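Local atomic coordinates of allantoicase (Saccharomyces cerevisiae, PDB entry 1O59), a protein that hydrolyses allantoate to (S)-ureidoglycolate and urea, a step of allantoin degradation that lets yeast use purines as a secondary nitrogen source. Residues Glu84-Arg87 and Tyr93-Val96. Residues are numbered along the deposited sequence; the frame is centred on the assembly and turned at random.
Sequences ETRR and YDWV
Across this contact the backbones of Thr-85 and Asp-94 approach no closer than 7.7 Å between CA atoms, too far for main-chain pairing, and the three bonds that join the segments all run between side chains. The carboxylate of Asp-94 receives them. Arg-86 meets it end-on with two nitrogens, one to each oxygen. NH1 lies 2.8 Å from Asp-94 OD2, with a nearly straight N-H...O angle of 173°. NH2 lies 3.0 Å from Asp-94 OD1. The guanidinium and carboxylate planes are only 25° apart and OD2 offers its syn lone pair to NH1, the geometry of a bidentate salt bridge. The Arg-86 chain is bent at chi2 (83°) and turned again at chi4, which together bring the guanidinium to the aspartate. Both segments belong to the first allantoicase repeat, whose two antiparallel sheets are consistent with a galactose-binding-domain-like, jelly-roll beta-sandwich fold. Glu-84 ends strand 83-84 of one sheet and residues 85-87 run on in a loop, whereas Asp-94 begins strand 94-99 of the other, between strands 45-49 and 176-182; the contact thus ties that loop to the start of a strand in the facing sheet. Thr-85 approaches from a different direction, its OG1 donating to Asp-94 OD2 over 2.8 Å from well above the carboxylate plane, which makes OD2 a double acceptor. Its methyl CG2 packs 3.6 Å from Asp-94 CG. Ser-50 OG is hydrogen-bonded to Asp-94 OD1, giving each carboxylate oxygen two partners and restricting rotation of the group, while Thr-85 OG1 is also bonded to the backbone N of Gly-185.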
loop_
_atom_site.group_PDB
_atom_site.type_symbol
_atom_site.label_atom_id
_atom_site.label_comp_id
_atom_site.label_asym_id
_atom_site.label_seq_id
_atom_site.Cartn_x
_atom_site.Cartn_y
_atom_site.Cartn_z
ATOM N N GLU A 84 15.563 13.819 -7.281
ATOM C CA GLU A 84 15.845 14.908 -8.171
ATOM C C GLU A 84 17.177 14.722 -8.892
ATOM O O GLU A 84 18.204 14.412 -8.266
ATOM C CB GLU A 84 15.822 16.266 -7.444
ATOM C CG GLU A 84 15.992 17.437 -8.408
ATOM C CD GLU A 84 16.247 18.761 -7.733
ATOM O OE1 GLU A 84 16.248 18.800 -6.478
ATOM O OE2 GLU A 84 16.421 19.773 -8.471
ATOM N N THR A 85 17.144 14.917 -10.212
ATOM C CA THR A 85 18.293 14.640 -11.067
ATOM C C THR A 85 18.977 15.891 -11.523
ATOM O O THR A 85 18.457 16.980 -11.380
ATOM C CB THR A 85 17.863 13.831 -12.305
ATOM O OG1 THR A 85 16.829 14.516 -13.049
ATOM C CG2 THR A 85 17.267 12.457 -11.837
ATOM N N ARG A 86 20.177 15.724 -12.048
ATOM C CA ARG A 86 20.939 16.853 -12.561
ATOM C C ARG A 86 20.212 17.482 -13.746
ATOM O O ARG A 86 19.336 16.865 -14.365
ATOM C CB ARG A 86 22.350 16.418 -12.967
ATOM C CG ARG A 86 22.401 15.207 -13.902
ATOM C CD ARG A 86 22.212 15.463 -15.392
ATOM N NE ARG A 86 21.908 14.186 -16.013
ATOM C CZ ARG A 86 20.741 13.572 -15.925
ATOM N NH1 ARG A 86 19.701 14.135 -15.312
ATOM N NH2 ARG A 86 20.611 12.380 -16.464
ATOM N N ARG A 87 20.587 18.705 -14.058
ATOM C CA ARG A 87 19.991 19.405 -15.167
ATOM C C ARG A 87 20.562 18.972 -16.522
ATOM O O ARG A 87 21.659 18.397 -16.633
ATOM C CB ARG A 87 20.247 20.902 -15.037
ATOM C CG ARG A 87 19.728 21.570 -13.789
ATOM C CD ARG A 87 19.633 23.120 -13.991
ATOM N NE ARG A 87 19.252 23.848 -12.777
ATOM C CZ ARG A 87 19.070 25.151 -12.723
ATOM N NH1 ARG A 87 19.178 25.892 -13.827
ATOM N NH2 ARG A 87 18.774 25.708 -11.560
ATOM N N TYR A 93 15.043 10.894 -21.333
ATOM C CA TYR A 93 14.417 10.758 -20.017
ATOM C C TYR A 93 15.376 10.219 -18.961
ATOM O O TYR A 93 16.321 9.498 -19.259
ATOM C CB TYR A 93 13.156 9.863 -20.083
ATOM C CG TYR A 93 13.425 8.482 -20.623
ATOM C CD1 TYR A 93 13.899 7.484 -19.799
ATOM C CD2 TYR A 93 13.263 8.195 -21.963
ATOM C CE1 TYR A 93 14.190 6.220 -20.295
ATOM C CE2 TYR A 93 13.548 6.942 -22.472
ATOM C CZ TYR A 93 14.007 5.959 -21.628
ATOM O OH TYR A 93 14.292 4.714 -22.110
ATOM N N ASP A 94 15.128 10.635 -17.724
ATOM C CA ASP A 94 15.659 9.964 -16.547
ATOM C C ASP A 94 14.692 8.853 -16.155
ATOM O O ASP A 94 13.506 8.901 -16.506
ATOM C CB ASP A 94 15.813 10.940 -15.369
ATOM C CG ASP A 94 17.136 11.667 -15.382
ATOM O OD1 ASP A 94 18.189 10.971 -15.499
ATOM O OD2 ASP A 94 17.201 12.930 -15.284
ATOM N N TRP A 95 15.211 7.865 -15.423
ATOM C CA TRP A 95 14.427 6.709 -15.047
ATOM C C TRP A 95 14.843 6.062 -13.718
ATOM O O TRP A 95 15.962 6.235 -13.225
ATOM C CB TRP A 95 14.484 5.652 -16.137
ATOM C CG TRP A 95 15.855 5.314 -16.507
ATOM C CD1 TRP A 95 16.562 5.849 -17.518
ATOM C CD2 TRP A 95 16.711 4.349 -15.879
ATOM N NE1 TRP A 95 17.821 5.301 -17.547
ATOM C CE2 TRP A 95 17.930 4.374 -16.548
ATOM C CE3 TRP A 95 16.567 3.470 -14.806
ATOM C CZ2 TRP A 95 18.993 3.561 -16.188
ATOM C CZ3 TRP A 95 17.624 2.671 -14.454
ATOM C CH2 TRP A 95 18.815 2.717 -15.140
ATOM N N VAL A 96 13.907 5.313 -13.158
ATOM C CA VAL A 96 14.154 4.509 -11.966
ATOM C C VAL A 96 13.410 3.197 -12.125
ATOM O O VAL A 96 12.250 3.165 -12.579
ATOM C CB VAL A 96 13.736 5.261 -10.652
ATOM C CG1 VAL A 96 12.372 5.873 -10.775
ATOM C CG2 VAL A 96 13.768 4.345 -9.468
#